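Local coordinates for extracellular ligand-binding receptor (Desulfohalobium retbaense DSM 5692, PDB 5ERE), which probably senses small molecules outside the cell, holding 2-oxo-4-methylpentanoic acid in a periplasmic-binding-protein domain and cytosine in a tandem PAS-like sensor region, at residues A[116-121]-A[306-311]; A[211-216]-A[229-234]. One frame throughout, in Å; residues are numbered along the deposited sequence.

Contact 1: residues A[116-121]-A[306-311]; sequences QEQLAA and YPYIFK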
loop_
_atom_site.group_PDB
_atom_site.type_symbol
_atom_site.label_atom_id
_atom_site.label_comp_id
_atom_site.label_asym_id
_atom_site.label_seq_id
_atom_site.Cartn_x
_atom_site.Cartn_y
_atom_site.Cartn_z
ATOM N N GLN A 116 4.210 -6.147 1.027
ATOM C CA GLN A 116 5.273 -6.113 -0.010
ATOM C C GLN A 116 5.135 -4.916 -0.977
ATOM O O GLN A 116 6.127 -4.236 -1.289
ATOM C CB GLN A 116 5.258 -7.426 -0.804
ATOM C CG GLN A 116 6.519 -7.639 -1.623
ATOM C CD GLN A 116 6.511 -6.858 -2.921
ATOM O OE1 GLN A 116 5.483 -6.774 -3.611
ATOM N NE2 GLN A 116 7.658 -6.250 -3.248
ATOM N N GLU A 117 3.899 -4.634 -1.399
ATOM C CA GLU A 117 3.586 -3.461 -2.232
ATOM C C GLU A 117 4.044 -2.154 -1.579
ATOM O O GLU A 117 4.518 -1.237 -2.250
ATOM C CB GLU A 117 2.085 -3.370 -2.498
ATOM C CG GLU A 117 1.637 -3.846 -3.871
ATOM C CD GLU A 117 0.203 -4.355 -3.878
ATOM O OE1 GLU A 117 -0.720 -3.663 -3.341
ATOM O OE2 GLU A 117 0.016 -5.472 -4.411
ATOM N N GLN A 118 3.889 -2.062 -0.265
ATOM C CA GLN A 118 4.303 -0.855 0.433
ATOM C C GLN A 118 5.838 -0.805 0.578
ATOM O O GLN A 118 6.455 0.231 0.326
ATOM C CB GLN A 118 3.619 -0.773 1.792
ATOM C CG GLN A 118 2.068 -0.662 1.641
ATOM C CD GLN A 118 1.352 -0.338 2.936
ATOM O OE1 GLN A 118 0.610 -1.176 3.494
ATOM N NE2 GLN A 118 1.557 0.887 3.423
ATOM N N LEU A 119 6.437 -1.910 1.018
ATOM C CA LEU A 119 7.875 -1.970 1.201
ATOM C C LEU A 119 8.614 -1.644 -0.116
ATOM O O LEU A 119 9.678 -1.026 -0.088
ATOM C CB LEU A 119 8.285 -3.358 1.730
ATOM C CG LEU A 119 9.769 -3.636 2.028
ATOM C CD1 LEU A 119 10.269 -2.831 3.196
ATOM C CD2 LEU A 119 9.983 -5.118 2.312
ATOM N N ALA A 120 8.005 -2.006 -1.245
ATOM C CA ALA A 120 8.568 -1.756 -2.574
ATOM C C ALA A 120 8.800 -0.282 -2.865
ATOM O O ALA A 120 9.606 0.044 -3.728
ATOM C CB ALA A 120 7.644 -2.352 -3.669
ATOM N N ALA A 121 8.091 0.609 -2.179
ATOM C CA ALA A 121 8.286 2.041 -2.415
ATOM C C ALA A 121 9.646 2.486 -1.928
ATOM O O ALA A 121 10.198 3.453 -2.435
ATOM C CB ALA A 121 7.205 2.888 -1.727
ATOM N N TYR A 306 -5.692 -2.972 7.186
ATOM C CA TYR A 306 -5.490 -1.738 7.929
ATOM C C TYR A 306 -4.153 -1.130 7.477
ATOM O O TYR A 306 -3.279 -1.846 6.965
ATOM C CB TYR A 306 -5.499 -1.973 9.431
ATOM C CG TYR A 306 -4.849 -3.238 9.936
ATOM C CD1 TYR A 306 -5.586 -4.399 10.112
ATOM C CD2 TYR A 306 -3.502 -3.258 10.298
ATOM C CE1 TYR A 306 -5.033 -5.537 10.613
ATOM C CE2 TYR A 306 -2.918 -4.423 10.798
ATOM C CZ TYR A 306 -3.688 -5.563 10.932
ATOM O OH TYR A 306 -3.202 -6.738 11.455
ATOM N N PRO A 307 -4.001 0.181 7.641
ATOM C CA PRO A 307 -2.809 0.785 7.020
ATOM C C PRO A 307 -1.474 0.457 7.724
ATOM O O PRO A 307 -1.440 0.109 8.909
ATOM C CB PRO A 307 -3.114 2.286 7.077
ATOM C CG PRO A 307 -4.136 2.437 8.223
ATOM C CD PRO A 307 -4.947 1.193 8.183
ATOM N N TYR A 308 -0.399 0.529 6.933
ATOM C CA TYR A 308 0.978 0.342 7.369
ATOM C C TYR A 308 1.773 1.620 7.095
ATOM O O TYR A 308 1.423 2.441 6.206
ATOM C CB TYR A 308 1.686 -0.836 6.623
ATOM C CG TYR A 308 1.448 -2.227 7.161
ATOM C CD1 TYR A 308 0.174 -2.668 7.494
ATOM C CD2 TYR A 308 2.487 -3.107 7.320
ATOM C CE1 TYR A 308 -0.038 -3.944 7.977
ATOM C CE2 TYR A 308 2.291 -4.371 7.801
ATOM C CZ TYR A 308 0.999 -4.779 8.142
ATOM O OH TYR A 308 0.768 -6.023 8.630
ATOM N N ILE A 309 2.864 1.763 7.844
ATOM C CA ILE A 309 3.804 2.847 7.640
ATOM C C ILE A 309 5.223 2.293 7.639
ATOM O O ILE A 309 5.473 1.141 8.029
ATOM C CB ILE A 309 3.749 3.923 8.713
ATOM C CG1 ILE A 309 3.806 3.280 10.109
ATOM C CG2 ILE A 309 2.514 4.736 8.529
ATOM C CD1 ILE A 309 4.194 4.227 11.238
ATOM N N PHE A 310 6.131 3.149 7.227
ATOM C CA PHE A 310 7.548 2.910 7.472
ATOM C C PHE A 310 7.987 3.356 8.848
ATOM O O PHE A 310 7.620 4.439 9.326
ATOM C CB PHE A 310 8.367 3.600 6.407
ATOM C CG PHE A 310 8.331 2.889 5.105
ATOM C CD1 PHE A 310 9.101 1.764 4.911
ATOM C CD2 PHE A 310 7.516 3.332 4.077
ATOM C CE1 PHE A 310 9.070 1.084 3.692
ATOM C CE2 PHE A 310 7.483 2.664 2.860
ATOM C CZ PHE A 310 8.257 1.534 2.678
ATOM N N LYS A 311 8.728 2.464 9.493
ATOM C CA LYS A 311 9.349 2.732 10.763
ATOM C C LYS A 311 10.840 2.480 10.676
ATOM O O LYS A 311 11.331 1.876 9.715
ATOM C CB LYS A 311 8.715 1.875 11.851
ATOM C CG LYS A 311 7.303 2.290 12.110
ATOM C CD LYS A 311 6.687 1.586 13.291
ATOM C CE LYS A 311 6.967 2.282 14.633
ATOM N NZ LYS A 311 6.340 1.493 15.723
#
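Gln118 on helix 112-123 extends toward Tyr308 on strand 304-314, and its amide end, CD, OE1 and NE2, does the touching. At CB the chain heads for the strand, and CG lies beside the backbone N, anti to the carbonyl carbon (chi1 -63°); beyond CG it runs on extended, which carries the amide to the backbone of Tyr308. CD comes within 3.7 Å of Tyr308 CB. OE1 packs closer still on that methylene, 3.3 Å from Tyr308 CB, and lies obliquely to the ring, whose plane is 62° from that of the amide. NE2 ends the chain with a hydrogen bond to Tyr308 O of 3.2 Å. The bond is bent, with an N-H...O angle of 143°: the acceptor lies near the amide plane of Gln118, whereas the donor sits above the carbonyl plane, off the lone pairs.

Beside this polar crossing, Phe310 turns the end of its ring to the helix. Its CZ stands 3.2 Å from Gln118 O, which meets the ring edge near its plane, and 3.8 Å from Leu119 CA. Leu119 CD1 closes on Phe310 CE1 at 4.1 Å, the two side chains crossing at about a right angle. Met327 of helix 324-357 also packs on Phe310.

The helix thus lies against the central sheet of its lobe in the periplasmic-binding-protein fold. All four touching residues are buried, and the bent bond to Tyr308 O is the one hydrogen bond between the two segments; Asn472 O holds NE2 weakly as well, and the rest of the interface is van der Waals packing.

Contact 2: residues A[211-216]-A[229-234]; sequences PIQRAE and YTYPSY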
loop_
_atom_site.group_PDB
_atom_site.type_symbol
_atom_site.label_atom_id
_atom_site.label_comp_id
_atom_site.label_asym_id
_atom_site.label_seq_id
_atom_site.Cartn_x
_atom_site.Cartn_y
_atom_site.Cartn_z
ATOM N N PRO A 211 7.050 -8.358 11.756
ATOM C CA PRO A 211 7.568 -9.144 12.887
ATOM C C PRO A 211 8.845 -8.625 13.548
ATOM O O PRO A 211 9.146 -9.022 14.677
ATOM C CB PRO A 211 7.858 -10.507 12.246
ATOM C CG PRO A 211 6.965 -10.547 11.072
ATOM C CD PRO A 211 7.012 -9.174 10.534
ATOM N N ILE A 212 9.590 -7.761 12.871
ATOM C CA ILE A 212 10.931 -7.399 13.352
ATOM C C ILE A 212 10.912 -6.402 14.532
ATOM O O ILE A 212 11.921 -6.213 15.212
ATOM C CB ILE A 212 11.772 -6.843 12.173
ATOM C CG1 ILE A 212 13.280 -7.042 12.414
ATOM C CG2 ILE A 212 11.478 -5.391 11.935
ATOM C CD1 ILE A 212 14.096 -6.862 11.144
ATOM N N GLN A 213 9.761 -5.809 14.835
ATOM C CA GLN A 213 9.719 -4.794 15.906
ATOM C C GLN A 213 9.627 -5.455 17.283
ATOM O O GLN A 213 8.576 -5.470 17.906
ATOM C CB GLN A 213 8.542 -3.813 15.732
ATOM C CG GLN A 213 8.619 -2.645 16.743
ATOM C CD GLN A 213 7.484 -1.647 16.617
ATOM O OE1 GLN A 213 7.460 -0.834 15.693
ATOM N NE2 GLN A 213 6.522 -1.711 17.539
ATOM N N ARG A 214 10.749 -5.997 17.743
ATOM C CA ARG A 214 10.833 -6.686 19.026
ATOM C C ARG A 214 11.929 -6.024 19.873
ATOM O O ARG A 214 12.874 -5.437 19.326
ATOM C CB ARG A 214 11.119 -8.181 18.827
ATOM C CG ARG A 214 10.314 -8.892 17.744
ATOM C CD ARG A 214 8.799 -8.930 18.086
ATOM N NE ARG A 214 8.546 -9.436 19.435
ATOM C CZ ARG A 214 7.365 -9.375 20.055
ATOM N NH1 ARG A 214 6.313 -8.829 19.450
ATOM N NH2 ARG A 214 7.238 -9.865 21.282
ATOM N N ALA A 215 11.817 -6.135 21.193
ATOM C CA ALA A 215 12.703 -5.424 22.101
ATOM C C ALA A 215 14.167 -5.820 21.874
ATOM O O ALA A 215 15.064 -5.001 21.962
ATOM C CB ALA A 215 12.295 -5.695 23.533
ATOM N N GLU A 216 14.384 -7.086 21.563
ATOM C CA GLU A 216 15.715 -7.613 21.269
ATOM C C GLU A 216 16.400 -6.782 20.173
ATOM O O GLU A 216 17.582 -6.427 20.259
ATOM C CB GLU A 216 15.552 -9.080 20.866
ATOM C CG GLU A 216 16.765 -9.817 20.382
ATOM C CD GLU A 216 16.444 -11.285 20.096
ATOM O OE1 GLU A 216 15.249 -11.666 20.193
ATOM O OE2 GLU A 216 17.380 -12.058 19.781
ATOM N N TYR A 229 11.712 -0.565 8.340
ATOM C CA TYR A 229 10.788 -1.687 8.136
ATOM C C TYR A 229 9.336 -1.235 7.998
ATOM O O TYR A 229 8.965 -0.133 8.416
ATOM C CB TYR A 229 10.907 -2.693 9.286
ATOM C CG TYR A 229 10.598 -2.092 10.620
ATOM C CD1 TYR A 229 11.535 -1.309 11.269
ATOM C CD2 TYR A 229 9.344 -2.290 11.247
ATOM C CE1 TYR A 229 11.266 -0.732 12.488
ATOM C CE2 TYR A 229 9.077 -1.730 12.457
ATOM C CZ TYR A 229 10.037 -0.944 13.084
ATOM O OH TYR A 229 9.776 -0.369 14.301
ATOM N N THR A 230 8.529 -2.081 7.368
ATOM C CA THR A 230 7.101 -1.824 7.278
ATOM C C THR A 230 6.405 -2.346 8.521
ATOM O O THR A 230 6.815 -3.351 9.102
ATOM C CB THR A 230 6.495 -2.441 6.040
ATOM O OG1 THR A 230 7.005 -3.755 5.828
ATOM C CG2 THR A 230 6.790 -1.587 4.846
ATOM N N TYR A 231 5.360 -1.632 8.950
ATOM C CA TYR A 231 4.713 -1.938 10.211
ATOM C C TYR A 231 3.270 -1.346 10.253
ATOM O O TYR A 231 3.039 -0.257 9.729
ATOM C CB TYR A 231 5.539 -1.389 11.362
ATOM C CG TYR A 231 5.169 -1.972 12.684
ATOM C CD1 TYR A 231 5.612 -3.224 13.044
ATOM C CD2 TYR A 231 4.373 -1.263 13.573
ATOM C CE1 TYR A 231 5.256 -3.776 14.246
ATOM C CE2 TYR A 231 4.012 -1.796 14.784
ATOM C CZ TYR A 231 4.446 -3.044 15.117
ATOM O OH TYR A 231 4.083 -3.563 16.317
ATOM N N PRO A 232 2.316 -2.069 10.855
ATOM C CA PRO A 232 0.957 -1.479 11.061
ATOM C C PRO A 232 0.967 -0.142 11.759
ATOM O O PRO A 232 1.720 0.044 12.700
ATOM C CB PRO A 232 0.242 -2.509 11.923
ATOM C CG PRO A 232 0.992 -3.793 11.692
ATOM C CD PRO A 232 2.429 -3.402 11.461
ATOM N N SER A 233 0.144 0.796 11.314
ATOM C CA SER A 233 0.271 2.158 11.831
ATOM C C SER A 233 -0.570 2.514 13.067
ATOM O O SER A 233 -0.818 3.690 13.285
ATOM C CB SER A 233 -0.082 3.169 10.744
ATOM O OG SER A 233 -1.462 3.225 10.566
ATOM N N TYR A 234 -0.967 1.549 13.890
ATOM C CA TYR A 234 -1.818 1.874 15.057
ATOM C C TYR A 234 -1.055 2.785 16.017
ATOM O O TYR A 234 0.166 2.647 16.158
ATOM C CB TYR A 234 -2.263 0.596 15.779
ATOM C CG TYR A 234 -1.132 -0.239 16.324
ATOM C CD1 TYR A 234 -0.477 0.108 17.507
ATOM C CD2 TYR A 234 -0.718 -1.390 15.661
ATOM C CE1 TYR A 234 0.580 -0.663 17.992
ATOM C CE2 TYR A 234 0.319 -2.165 16.152
ATOM C CZ TYR A 234 0.970 -1.803 17.296
ATOM O OH TYR A 234 2.018 -2.593 17.745
HETATM O O HOH W 1 5.983 -6.151 17.650
#
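Gln213 meets two tyrosines of strand 228-232: its amide lies over the face of Tyr231, while OE1 also takes the hydroxyl of Tyr229. With CG anti to the backbone N (chi1 -172°) and the chain extended beyond it, the carboxamide is laid over the Tyr231 ring, the two planes 25° apart and stacked. OE1 sits over the ring centre, 3.6 Å above the plane; Pro232 CD covers the opposite face nearer the rim. NE2 approaches Tyr231 OH, but the angle is too poor for a hydrogen bond.

Tyr229 meets the same amide almost at right angles, its ring plane turned 85° from it. Its hydroxyl donates to Gln213 OE1 over 2.7 Å, in the carbonyl plane and on a lone pair. Lys311 NZ, from the neighbouring strand 304-314, gives OE1 a second hydrogen bond, which probably polarises the carbonyl further. At the base of the Tyr229 ring, Ile212 CG2 lies over one face, 4.0 Å from the centroid in a CH-pi contact.

The backbone makes an inverse gamma turn about Gln213, closed by the bond from Arg214 N to Ile212 O. The turn belongs to the connection between the parallel strands 205-208 and 228-232 of a periplasmic-binding-protein lobe, and Pro211, just before it, lines the 2-oxo-4-methylpentanoic acid pocket.

A water accepts a weak hydrogen bond from Arg214 NH1 and donates to Gln213 O at 2.7 Å; its link to Tyr231 OH is also weak. Tyr231 OH has a firmer partner in Tyr234 OH, 2.7 Å away in the plane of the Tyr231 ring, while Arg214 forms salt bridges to Asp16 and Glu20.

The two contacts have centres about 11 Å apart and meet at adjacent, antiparallel strands of one mixed sheet, 228-232 and 304-314. Along the chain, both segments of contact 2 fall between residues 121 and 306, the stretch whose two ends contact 1 brings together. Helix 112-123 packs on strand 304-314 in the first, whereas the turn at residues 211-216 packs on strand 228-232 in the second. Ile309 N to Tyr231 O, 2.8 Å, is a probable backbone hydrogen bond between the strands, and Lys311 CD packs on Tyr231 CD2 at 3.7 Å. Together they join a helix of the binding-protein domain, through its sheet, to a turn that starts at the ketoacid pocket.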